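Local coordinates for protein response regulator aspartate phosphatase H (Bacillus subtilis, PDB 3Q15) that dephosphorylates the sporulation phosphotransferase Spo0F and also acts on the competence regulator ComA, helping to separate competence and sporulation in time, at residues S9-V14 / F106-Y110; A342-E347 / A357-K361. All coordinates share one frame; numbering follows the deposited sequence.

How the contacts relate
From the N terminus, the chain enters contact 1 almost at once: residues 9-14 open the first helix of the N-terminal bundle, and the loop closes 92 residues later, when helix 93-113 packs back on them through residues 106-110. Contact 2 starts far downstream, where residues 342-347 and 357-361, only ten positions apart at their nearest ends, pair as helices 332-348 and 352-372 fold together. The two loops are in series, neither nested nor crossing. Contact 1 joins the bundle to the beginning of the predicted TPR array, while contact 2 is internal to the last predicted repeat. Their centres are 42 Å apart, on opposite sides of the chain's centre, and they do not touch.

Contact 1. Residues S9-V14 / F106-Y110; sequences SSRVGV and FRGMY
Where the N-terminal three-helix bundle of a Rap protein meets the start of its helical repeats, Ser10, Gly13 and Val14 of helix 9-24 pack against Phe106 and Tyr110 of helix 93-113. The short segments cross at -129°, their axes 8.2 Å apart at closest approach, and small residues permit this nearness. Val14 sets both methyl groups on one side of the Tyr110 ring. CG2 lies over its face in a CH-pi contact, 4.2 Å from the ring centroid and displaced toward the rim, while CG1 sits nearer the base and presses on Tyr110 CB at 3.5 Å. CG of the tyrosine stands anti to the backbone N of Tyr110 (chi1 178°), which directs the ring toward Val14; the two side chains cross at about a right angle. Val14 CG1 also touches the aliphatic part of Arg107, 4.0 Å from CD, whereas the charged end of that arginine turns to a salt bridge with Glu111. One turn earlier, Ser10 lays CB against the partner backbone, 3.7 Å from Tyr110 N, and sends OG to Asp113, a polar tie between the same two helices. Gly13 matters for what it lacks: its CA sits 4.0 Å from Phe106 CB, and a methyl group there would collide with that atom. The Phe106 ring continues past Gly13 along the first turn, near Ser9 O, and touches Asp48, Asp50 and Leu51, bringing in the rest of the bundle, while Ser9 OG binds Asp48. Close helix crossing over glycine and serine, with a valine seated on an aromatic ring, here docks the Rap N-terminal bundle onto the first predicted TPR repeat.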
# COMPACT_ATOMS: atom_id res chain seq x y z
N SER A 9 -6.49 -22.86 -0.14
CA SER A 9 -6.56 -22.85 -1.60
C SER A 9 -5.34 -22.18 -2.25
O SER A 9 -5.02 -22.46 -3.40
CB SER A 9 -7.84 -22.16 -2.08
OG SER A 9 -7.88 -20.82 -1.65
N SER A 10 -4.68 -21.30 -1.50
CA SER A 10 -3.47 -20.66 -1.99
C SER A 10 -2.34 -21.68 -2.12
O SER A 10 -1.52 -21.60 -3.04
CB SER A 10 -3.04 -19.54 -1.04
OG SER A 10 -2.65 -20.07 0.21
N ARG A 11 -2.31 -22.63 -1.19
CA ARG A 11 -1.33 -23.71 -1.24
C ARG A 11 -1.56 -24.54 -2.50
O ARG A 11 -0.61 -24.91 -3.19
CB ARG A 11 -1.43 -24.59 0.00
CG ARG A 11 -0.31 -25.61 0.13
CD ARG A 11 -0.49 -26.48 1.36
NE ARG A 11 -0.50 -25.69 2.59
CZ ARG A 11 -0.88 -26.16 3.77
NH1 ARG A 11 -1.29 -27.41 3.90
NH2 ARG A 11 -0.85 -25.37 4.84
N VAL A 12 -2.82 -24.83 -2.80
CA VAL A 12 -3.15 -25.59 -4.00
C VAL A 12 -2.87 -24.76 -5.25
O VAL A 12 -2.49 -25.29 -6.30
CB VAL A 12 -4.61 -26.06 -3.99
CG1 VAL A 12 -4.93 -26.79 -5.29
CG2 VAL A 12 -4.86 -26.96 -2.79
N GLY A 13 -3.05 -23.45 -5.13
CA GLY A 13 -2.78 -22.54 -6.22
C GLY A 13 -1.33 -22.55 -6.68
O GLY A 13 -1.06 -22.55 -7.88
N VAL A 14 -0.40 -22.54 -5.73
CA VAL A 14 1.02 -22.52 -6.08
C VAL A 14 1.49 -23.85 -6.67
O VAL A 14 2.42 -23.89 -7.46
CB VAL A 14 1.92 -22.10 -4.90
CG1 VAL A 14 1.65 -20.65 -4.52
CG2 VAL A 14 1.72 -23.03 -3.71
N PHE A 106 -2.77 -16.14 -6.98
CA PHE A 106 -2.66 -17.17 -5.95
C PHE A 106 -1.27 -17.23 -5.32
O PHE A 106 -1.13 -17.66 -4.18
CB PHE A 106 -3.07 -18.53 -6.50
CG PHE A 106 -4.54 -18.68 -6.65
CD1 PHE A 106 -5.35 -18.80 -5.53
CD2 PHE A 106 -5.13 -18.69 -7.90
CE1 PHE A 106 -6.72 -18.93 -5.66
CE2 PHE A 106 -6.50 -18.82 -8.04
CZ PHE A 106 -7.30 -18.94 -6.91
N ARG A 107 -0.25 -16.82 -6.06
CA ARG A 107 1.09 -16.75 -5.51
C ARG A 107 1.16 -15.63 -4.48
O ARG A 107 1.81 -15.76 -3.45
CB ARG A 107 2.14 -16.55 -6.61
CG ARG A 107 3.55 -16.35 -6.08
CD ARG A 107 3.99 -17.53 -5.22
NE ARG A 107 5.30 -17.31 -4.62
CZ ARG A 107 6.45 -17.70 -5.17
NH1 ARG A 107 6.45 -18.33 -6.33
NH2 ARG A 107 7.59 -17.46 -4.54
N GLY A 108 0.49 -14.52 -4.78
CA GLY A 108 0.40 -13.41 -3.86
C GLY A 108 -0.33 -13.79 -2.59
O GLY A 108 0.09 -13.45 -1.48
N MET A 109 -1.43 -14.52 -2.74
CA MET A 109 -2.19 -14.98 -1.59
C MET A 109 -1.39 -16.00 -0.77
O MET A 109 -1.48 -16.02 0.45
CB MET A 109 -3.54 -15.57 -2.03
CG MET A 109 -4.54 -14.53 -2.53
SD MET A 109 -4.89 -13.25 -1.31
CE MET A 109 -6.08 -12.25 -2.20
N TYR A 110 -0.61 -16.84 -1.45
CA TYR A 110 0.24 -17.79 -0.74
C TYR A 110 1.26 -17.07 0.14
O TYR A 110 1.47 -17.44 1.30
CB TYR A 110 0.94 -18.73 -1.72
CG TYR A 110 1.89 -19.71 -1.06
CD1 TYR A 110 1.41 -20.87 -0.45
CD2 TYR A 110 3.26 -19.49 -1.05
CE1 TYR A 110 2.27 -21.78 0.16
CE2 TYR A 110 4.13 -20.39 -0.44
CZ TYR A 110 3.63 -21.53 0.15
OH TYR A 110 4.49 -22.43 0.75

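Contact 2. Residues A342-E347 / A357-K361; sequences AAAVFE and AFYRK
Ala342 CB sits squarely over one face of the Phe358 ring, 3.5 Å from its centroid, at the apolar centre of the helix hairpin that forms the last predicted TPR repeat. The segments run nearly antiparallel, at 164°, as the paired helices of such a repeat do, with axes 9.0 Å apart. Phe346 extends this centre. The Phe346 and Phe358 rings touch along their outer carbons, Phe346 CE2 coming to 3.3 Å from Phe358 CE1, their planes 12° apart, without stacking. Both phenylalanines also reach helix 316-328, Phe358 touching Ile319 and Leu323 and Phe346 touching Glu316, so the hairpin core continues into the preceding helical layer. Beside Phe358, Ala343 takes up the outward part of the interface. Its CB approaches Phe358 CB at 4.0 Å and also lies over a face of Tyr359, 3.6 Å from CE1 and offset toward the rim. With CG anti to its carbonyl carbon (chi1 -80°), Tyr359 lays its ring across this alanine, and its hydroxyl arrives beside Glu347, at the polar edge. There Tyr359 OH donates to Glu347 OE1 over 2.6 Å, approaching from well above the carboxylate plane. The same edge faces the second subunit: Arg360 of that subunit forms a salt bridge with Glu347, Arg360 of this chain in turn bridges to Glu347 of the second subunit, and the Tyr359 rings of the two copies meet. A phenylalanine in place of Tyr359 would probably still cover Ala343 but leave the Glu347 carboxylate without its mate in this hairpin, held less firmly toward the neighbouring arginine. Glu347 OE1 is thus a shared acceptor, taking the Tyr359 hydroxyl from its own chain and Arg360 NH1 from the second subunit.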
# COMPACT_ATOMS: atom_id res chain seq x y z
N ALA A 342 -9.05 -4.39 32.61
CA ALA A 342 -8.56 -4.60 33.97
C ALA A 342 -7.97 -3.32 34.56
O ALA A 342 -8.20 -3.01 35.73
CB ALA A 342 -7.54 -5.73 34.00
N ALA A 343 -7.22 -2.58 33.75
CA ALA A 343 -6.61 -1.33 34.21
C ALA A 343 -7.67 -0.32 34.64
O ALA A 343 -7.50 0.38 35.63
CB ALA A 343 -5.72 -0.75 33.14
N ALA A 344 -8.76 -0.25 33.88
CA ALA A 344 -9.84 0.69 34.17
C ALA A 344 -10.60 0.28 35.43
O ALA A 344 -10.96 1.12 36.25
CB ALA A 344 -10.78 0.80 32.98
N VAL A 345 -10.85 -1.02 35.57
CA VAL A 345 -11.53 -1.53 36.75
C VAL A 345 -10.74 -1.22 38.02
O VAL A 345 -11.31 -0.75 39.00
CB VAL A 345 -11.79 -3.05 36.64
CG1 VAL A 345 -12.35 -3.59 37.96
CG2 VAL A 345 -12.75 -3.34 35.50
N PHE A 346 -9.44 -1.49 38.00
CA PHE A 346 -8.63 -1.23 39.19
C PHE A 346 -8.50 0.27 39.50
O PHE A 346 -8.54 0.67 40.66
CB PHE A 346 -7.25 -1.89 39.08
CG PHE A 346 -7.28 -3.38 39.32
CD1 PHE A 346 -7.49 -3.89 40.59
CD2 PHE A 346 -7.10 -4.26 38.27
CE1 PHE A 346 -7.52 -5.25 40.81
CE2 PHE A 346 -7.12 -5.63 38.48
CZ PHE A 346 -7.34 -6.13 39.75
N GLU A 347 -8.35 1.08 38.46
CA GLU A 347 -8.33 2.53 38.65
C GLU A 347 -9.58 3.02 39.37
O GLU A 347 -9.52 3.92 40.21
CB GLU A 347 -8.20 3.27 37.32
CG GLU A 347 -6.78 3.44 36.82
CD GLU A 347 -6.71 4.34 35.60
OE1 GLU A 347 -5.59 4.71 35.19
OE2 GLU A 347 -7.78 4.68 35.06
N ALA A 357 0.34 -2.18 36.50
CA ALA A 357 0.74 -3.51 36.04
C ALA A 357 0.04 -3.89 34.73
O ALA A 357 0.67 -4.42 33.81
CB ALA A 357 0.47 -4.55 37.11
N PHE A 358 -1.26 -3.62 34.65
CA PHE A 358 -2.02 -3.96 33.46
C PHE A 358 -1.70 -3.02 32.30
O PHE A 358 -1.68 -3.45 31.15
CB PHE A 358 -3.52 -4.01 33.75
CG PHE A 358 -3.93 -5.25 34.48
CD1 PHE A 358 -4.16 -5.22 35.84
CD2 PHE A 358 -4.06 -6.46 33.81
CE1 PHE A 358 -4.52 -6.36 36.52
CE2 PHE A 358 -4.42 -7.60 34.49
CZ PHE A 358 -4.65 -7.56 35.84
N TYR A 359 -1.44 -1.76 32.60
CA TYR A 359 -1.02 -0.81 31.58
C TYR A 359 0.27 -1.27 30.91
O TYR A 359 0.44 -1.12 29.70
CB TYR A 359 -0.84 0.59 32.17
CG TYR A 359 -2.13 1.37 32.36
CD1 TYR A 359 -3.11 1.37 31.38
CD2 TYR A 359 -2.35 2.11 33.52
CE1 TYR A 359 -4.28 2.08 31.55
CE2 TYR A 359 -3.53 2.82 33.70
CZ TYR A 359 -4.49 2.80 32.71
OH TYR A 359 -5.66 3.51 32.88
N ARG A 360 1.18 -1.84 31.69
CA ARG A 360 2.43 -2.37 31.14
C ARG A 360 2.17 -3.58 30.23
O ARG A 360 2.84 -3.77 29.22
CB ARG A 360 3.42 -2.74 32.25
CG ARG A 360 3.98 -1.55 33.02
CD ARG A 360 5.22 -1.93 33.86
NE ARG A 360 4.96 -3.02 34.80
CZ ARG A 360 4.42 -2.85 36.01
NH1 ARG A 360 4.08 -1.64 36.42
NH2 ARG A 360 4.21 -3.90 36.80
N LYS A 361 1.19 -4.39 30.61
CA LYS A 361 0.79 -5.53 29.79
C LYS A 361 0.18 -5.04 28.48
O LYS A 361 0.35 -5.67 27.43
CB LYS A 361 -0.22 -6.41 30.53
CG LYS A 361 0.27 -6.99 31.85
CD LYS A 361 -0.75 -7.96 32.44
CE LYS A 361 -0.46 -8.25 33.90
NZ LYS A 361 0.89 -8.86 34.10